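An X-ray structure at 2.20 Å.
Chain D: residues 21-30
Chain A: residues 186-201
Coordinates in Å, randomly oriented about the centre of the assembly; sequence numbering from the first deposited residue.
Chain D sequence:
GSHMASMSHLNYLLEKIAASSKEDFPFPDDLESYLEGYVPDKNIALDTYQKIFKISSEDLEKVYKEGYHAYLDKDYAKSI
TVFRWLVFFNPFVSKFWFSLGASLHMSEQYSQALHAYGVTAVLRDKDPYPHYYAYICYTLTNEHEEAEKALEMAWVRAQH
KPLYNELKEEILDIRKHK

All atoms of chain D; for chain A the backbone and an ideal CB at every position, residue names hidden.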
# COMPACT_ATOMS: atom_id res chain seq x y z
N SER D 21 1.63 3.95 10.52
CA SER D 21 1.04 4.65 9.39
C SER D 21 -0.47 4.44 9.37
O SER D 21 -1.01 3.63 10.13
CB SER D 21 1.66 4.17 8.08
OG SER D 21 1.00 3.02 7.59
N LYS D 22 -1.16 5.18 8.50
CA LYS D 22 -2.59 5.01 8.32
C LYS D 22 -2.85 4.02 7.20
O LYS D 22 -3.97 3.93 6.68
CB LYS D 22 -3.27 6.35 8.02
CG LYS D 22 -3.22 7.36 9.15
CD LYS D 22 -3.99 8.62 8.78
CE LYS D 22 -3.88 9.68 9.86
NZ LYS D 22 -4.43 9.19 11.15
N GLU D 23 -1.81 3.29 6.81
CA GLU D 23 -1.90 2.35 5.71
C GLU D 23 -1.65 0.92 6.19
O GLU D 23 -0.84 0.69 7.08
CB GLU D 23 -0.88 2.71 4.63
CG GLU D 23 -1.02 4.12 4.09
CD GLU D 23 0.22 4.58 3.34
OE1 GLU D 23 0.95 5.45 3.86
OE2 GLU D 23 0.46 4.07 2.23
N ASP D 24 -2.37 -0.02 5.59
CA ASP D 24 -2.16 -1.44 5.85
C ASP D 24 -0.74 -1.85 5.45
O ASP D 24 -0.07 -2.58 6.18
CB ASP D 24 -3.18 -2.29 5.09
CG ASP D 24 -2.91 -3.77 5.21
OD1 ASP D 24 -3.31 -4.37 6.23
OD2 ASP D 24 -2.31 -4.35 4.28
N PHE D 25 -0.31 -1.37 4.29
CA PHE D 25 0.99 -1.74 3.74
C PHE D 25 1.57 -0.57 2.95
O PHE D 25 1.34 -0.46 1.75
CB PHE D 25 0.84 -2.98 2.85
CG PHE D 25 2.15 -3.55 2.38
CD1 PHE D 25 3.00 -4.20 3.26
CD2 PHE D 25 2.52 -3.46 1.05
CE1 PHE D 25 4.20 -4.73 2.82
CE2 PHE D 25 3.71 -3.99 0.60
CZ PHE D 25 4.55 -4.63 1.50
N PRO D 26 2.32 0.30 3.63
CA PRO D 26 2.80 1.56 3.04
C PRO D 26 4.06 1.38 2.20
O PRO D 26 5.00 2.17 2.31
CB PRO D 26 3.10 2.42 4.27
CG PRO D 26 3.50 1.44 5.32
CD PRO D 26 2.69 0.19 5.06
N PHE D 27 4.07 0.36 1.35
CA PHE D 27 5.22 0.05 0.52
C PHE D 27 4.76 -0.39 -0.87
O PHE D 27 3.60 -0.78 -1.04
CB PHE D 27 6.08 -1.05 1.15
CG PHE D 27 6.43 -0.79 2.59
CD1 PHE D 27 7.39 0.15 2.92
CD2 PHE D 27 5.81 -1.50 3.60
CE1 PHE D 27 7.72 0.38 4.25
CE2 PHE D 27 6.13 -1.27 4.93
CZ PHE D 27 7.09 -0.33 5.25
N PRO D 28 5.65 -0.31 -1.87
CA PRO D 28 5.33 -0.89 -3.18
C PRO D 28 5.13 -2.40 -3.08
O PRO D 28 5.79 -3.06 -2.27
CB PRO D 28 6.56 -0.55 -4.03
CG PRO D 28 7.19 0.62 -3.34
CD PRO D 28 6.93 0.41 -1.88
N ASP D 29 4.22 -2.94 -3.89
CA ASP D 29 3.96 -4.38 -3.89
C ASP D 29 5.11 -5.16 -4.52
O ASP D 29 5.42 -6.28 -4.10
CB ASP D 29 2.66 -4.69 -4.63
CG ASP D 29 1.43 -4.39 -3.80
OD1 ASP D 29 1.55 -4.34 -2.56
OD2 ASP D 29 0.35 -4.20 -4.40
N ASP D 30 5.74 -4.56 -5.52
CA ASP D 30 6.71 -5.27 -6.35
C ASP D 30 8.03 -4.49 -6.39
O ASP D 30 8.22 -3.63 -7.25
CB ASP D 30 6.16 -5.47 -7.76
CG ASP D 30 7.01 -6.42 -8.60
OD1 ASP D 30 8.16 -6.71 -8.23
OD2 ASP D 30 6.51 -6.87 -9.65
N UNK A 186 -8.07 -5.50 -2.61
CA UNK A 186 -7.19 -5.11 -1.51
C UNK A 186 -6.01 -4.30 -2.03
O UNK A 186 -5.59 -3.34 -1.40
CB UNK A 186 -6.69 -6.34 -0.75
N UNK A 187 -5.49 -4.70 -3.19
CA UNK A 187 -4.40 -3.96 -3.83
C UNK A 187 -4.83 -2.54 -4.17
O UNK A 187 -4.12 -1.58 -3.90
CB UNK A 187 -3.93 -4.68 -5.09
N UNK A 188 -6.01 -2.41 -4.77
CA UNK A 188 -6.57 -1.11 -5.13
C UNK A 188 -6.86 -0.26 -3.91
O UNK A 188 -6.68 0.96 -3.93
CB UNK A 188 -7.85 -1.29 -5.95
N UNK A 189 -7.31 -0.90 -2.83
CA UNK A 189 -7.63 -0.19 -1.60
C UNK A 189 -6.35 0.29 -0.91
O UNK A 189 -6.32 1.36 -0.31
CB UNK A 189 -8.44 -1.09 -0.66
N UNK A 190 -5.29 -0.52 -1.01
CA UNK A 190 -3.98 -0.10 -0.52
C UNK A 190 -3.48 1.11 -1.29
O UNK A 190 -2.88 2.02 -0.72
CB UNK A 190 -2.97 -1.25 -0.63
N UNK A 191 -3.73 1.12 -2.60
CA UNK A 191 -3.39 2.27 -3.43
C UNK A 191 -4.20 3.49 -3.04
O UNK A 191 -3.70 4.62 -3.09
CB UNK A 191 -3.61 1.95 -4.91
N UNK A 192 -5.45 3.27 -2.65
CA UNK A 192 -6.31 4.34 -2.16
C UNK A 192 -5.72 4.96 -0.89
O UNK A 192 -5.69 6.19 -0.75
CB UNK A 192 -7.72 3.81 -1.89
N UNK A 193 -5.28 4.11 0.02
CA UNK A 193 -4.70 4.57 1.28
C UNK A 193 -3.44 5.40 1.04
O UNK A 193 -3.15 6.34 1.78
CB UNK A 193 -4.38 3.38 2.18
N UNK A 194 -2.69 5.04 0.00
CA UNK A 194 -1.50 5.80 -0.38
C UNK A 194 -1.89 7.17 -0.90
O UNK A 194 -1.29 8.19 -0.53
CB UNK A 194 -0.69 5.05 -1.43
N UNK A 195 -2.90 7.20 -1.77
CA UNK A 195 -3.43 8.45 -2.31
C UNK A 195 -3.94 9.37 -1.20
O UNK A 195 -3.73 10.58 -1.24
CB UNK A 195 -4.55 8.16 -3.31
N UNK A 196 -4.60 8.78 -0.20
CA UNK A 196 -5.15 9.54 0.92
C UNK A 196 -4.08 10.29 1.72
O UNK A 196 -4.36 11.35 2.28
CB UNK A 196 -5.92 8.60 1.85
N UNK A 197 -2.88 9.74 1.78
CA UNK A 197 -1.78 10.39 2.50
C UNK A 197 -1.46 11.76 1.92
O UNK A 197 -1.10 12.68 2.65
CB UNK A 197 -0.53 9.51 2.47
N UNK A 198 -1.59 11.89 0.60
CA UNK A 198 -1.36 13.17 -0.07
C UNK A 198 -2.41 14.19 0.33
O UNK A 198 -2.08 15.31 0.71
CB UNK A 198 -1.36 12.99 -1.59
N UNK A 199 -3.68 13.81 0.23
CA UNK A 199 -4.78 14.67 0.64
C UNK A 199 -4.63 15.09 2.09
O UNK A 199 -4.87 16.24 2.44
CB UNK A 199 -6.12 13.96 0.43
N UNK A 200 -4.24 14.14 2.94
CA UNK A 200 -4.01 14.42 4.35
C UNK A 200 -2.87 15.42 4.52
O UNK A 200 -2.96 16.34 5.34
CB UNK A 200 -3.70 13.13 5.11
N UNK A 201 -1.80 15.23 3.75
CA UNK A 201 -0.64 16.11 3.82
C UNK A 201 -0.98 17.53 3.39
O UNK A 201 -0.69 18.49 4.10
CB UNK A 201 0.49 15.56 2.95

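Throughout 186-201 the backbone angles are helical, phi near -65° and psi near -40°, so glycine and proline are not called for. Chain D has no regular structure here and offers mainly carboxylates and backbone groups.

At 186 CA-to-CB points sideways and nothing of chain D lies within 5.5 Å of the ideal CB, so the choice is open; it is Met A186.

At 187 the ideal CB sits 4.4 Å from Asp D29 OD2. A small polar or a basic side chain would suit this carboxylate. The residue is Thr A187: CG2 lies 3.5 Å from Asp D29 OD2, and a water bridges the two side chains, its O 2.7 Å from Thr A187 OG1 and donating to Asp D29 OD2 at 2.7 Å.

Positions 188, 189, 192, 198, 199 and 201 are out of reach and unconstrained by chain D; they are Glu A188, Thr A189, Leu A192, Ser A198, Tyr A199 and Tyr A201. Positions 191 and 195 point away and hold Asn A191 and Val A195.

Position 190 points toward chain D, its ideal CB 5.0 Å from Phe D25 O, with the carboxylate of Asp D24 farther out. The gap favours a long donor, lysine or arginine. Arg A190 extends with chi2 and chi3 both t, and its NE and NH2 each donate to Asp D24 OD2 at 2.9 Å, forming a salt bridge at the guanidinium edge. Phe D25 CB packs 3.6 Å from Arg A190 NE.

At 193 CA-to-CB points toward chain D, and the ideal CB is 3.9 Å from Glu D23 CG and 5.2 Å from Asp D24 N. That backbone donor asks for an acceptor on a side chain of moderate length, glutamine or glutamate. Gln A193 OE1 accepts from Asp D24 N at 2.9 Å and 175°, nearly linear. A water whose O donates to Gln A193 OE1 (3.0 Å) accepts from Phe D25 N (2.6 Å), extending the contact by one residue.

At 194 the ideal CB is 4.0 Å from Glu D23 OE2. A small residue, alanine or serine, fits, though one oxygen at this distance does not exclude larger ones. Ala A194 is deposited, its CA 3.7 Å from Glu D23 OE2.

Position 196 points toward chain D but has nothing within 5.5 Å; it is Leu A196.

At 197, with Glu D23 OE1 4.5 Å from the ideal CB, a short polar or basic residue would serve. Thr A197 is short and polar, but its CG2 lies 3.3 Å from Glu D23 OE1, while its OG1 donates to Ala A194 O.

Position 200 points toward chain D, but nothing lies within 5.5 Å of its ideal CB, so many residues would fit, an acid among them. Asp A200 OD2 lies 4.4 Å from Lys D22 CE.

Chain A (186-201) MTETRNLQAVLTSYDY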
# COMPACT_ATOMS: atom_id res chain seq x y z
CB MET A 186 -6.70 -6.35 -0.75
CG MET A 186 -7.81 -7.08 0.01
SD MET A 186 -7.24 -8.51 0.93
CE MET A 186 -6.53 -7.73 2.38
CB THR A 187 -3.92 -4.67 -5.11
OG1 THR A 187 -3.35 -5.95 -4.78
CG2 THR A 187 -2.86 -3.83 -5.83
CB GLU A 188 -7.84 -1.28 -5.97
CG GLU A 188 -7.61 -1.88 -7.35
CD GLU A 188 -6.65 -1.07 -8.20
OE1 GLU A 188 -6.58 0.16 -8.02
OE2 GLU A 188 -5.96 -1.67 -9.06
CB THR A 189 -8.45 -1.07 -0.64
OG1 THR A 189 -9.64 -1.52 -1.29
CG2 THR A 189 -8.83 -0.29 0.62
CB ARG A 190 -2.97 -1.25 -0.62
CG ARG A 190 -3.18 -2.35 0.41
CD ARG A 190 -2.10 -3.41 0.32
NE ARG A 190 -2.18 -4.37 1.42
CZ ARG A 190 -2.58 -5.63 1.28
NH1 ARG A 190 -2.93 -6.09 0.09
NH2 ARG A 190 -2.63 -6.43 2.34
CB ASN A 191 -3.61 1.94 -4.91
CG ASN A 191 -2.64 0.90 -5.43
OD1 ASN A 191 -1.65 0.58 -4.78
ND2 ASN A 191 -2.93 0.36 -6.61
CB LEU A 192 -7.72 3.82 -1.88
CG LEU A 192 -8.68 4.82 -1.22
CD1 LEU A 192 -8.83 6.07 -2.08
CD2 LEU A 192 -10.03 4.18 -0.94
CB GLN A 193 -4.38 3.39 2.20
CG GLN A 193 -5.61 2.64 2.68
CD GLN A 193 -5.29 1.60 3.73
OE1 GLN A 193 -4.31 0.85 3.61
NE2 GLN A 193 -6.10 1.55 4.79
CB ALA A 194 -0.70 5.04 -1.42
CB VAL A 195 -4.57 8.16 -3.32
CG1 VAL A 195 -5.33 9.44 -3.65
CG2 VAL A 195 -4.00 7.54 -4.58
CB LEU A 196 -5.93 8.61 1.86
CG LEU A 196 -7.30 8.14 1.36
CD1 LEU A 196 -7.90 7.14 2.34
CD2 LEU A 196 -8.22 9.32 1.16
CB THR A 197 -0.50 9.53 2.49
OG1 THR A 197 -0.02 9.41 1.14
CG2 THR A 197 -0.79 8.14 3.05
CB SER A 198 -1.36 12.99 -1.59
OG SER A 198 -0.36 12.08 -1.99
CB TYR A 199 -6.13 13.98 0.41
CG TYR A 199 -6.54 13.91 -1.04
CD1 TYR A 199 -6.13 12.86 -1.85
CD2 TYR A 199 -7.35 14.89 -1.60
CE1 TYR A 199 -6.51 12.79 -3.18
CE2 TYR A 199 -7.73 14.83 -2.93
CZ TYR A 199 -7.31 13.78 -3.71
OH TYR A 199 -7.69 13.72 -5.03
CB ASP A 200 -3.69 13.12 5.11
CG ASP A 200 -3.35 13.37 6.57
OD1 ASP A 200 -2.16 13.66 6.86
OD2 ASP A 200 -4.25 13.28 7.42
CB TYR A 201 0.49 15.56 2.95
CG TYR A 201 1.73 16.43 2.94
CD1 TYR A 201 2.53 16.54 4.07
CD2 TYR A 201 2.09 17.14 1.80
CE1 TYR A 201 3.66 17.34 4.06
CE2 TYR A 201 3.22 17.94 1.79
CZ TYR A 201 4.00 18.03 2.92
OH TYR A 201 5.12 18.82 2.92
O HOH W 1 -1.50 -5.44 -2.83
O HOH W 2 -0.73 1.95 1.33
O HOH W 3 -1.62 0.02 2.59
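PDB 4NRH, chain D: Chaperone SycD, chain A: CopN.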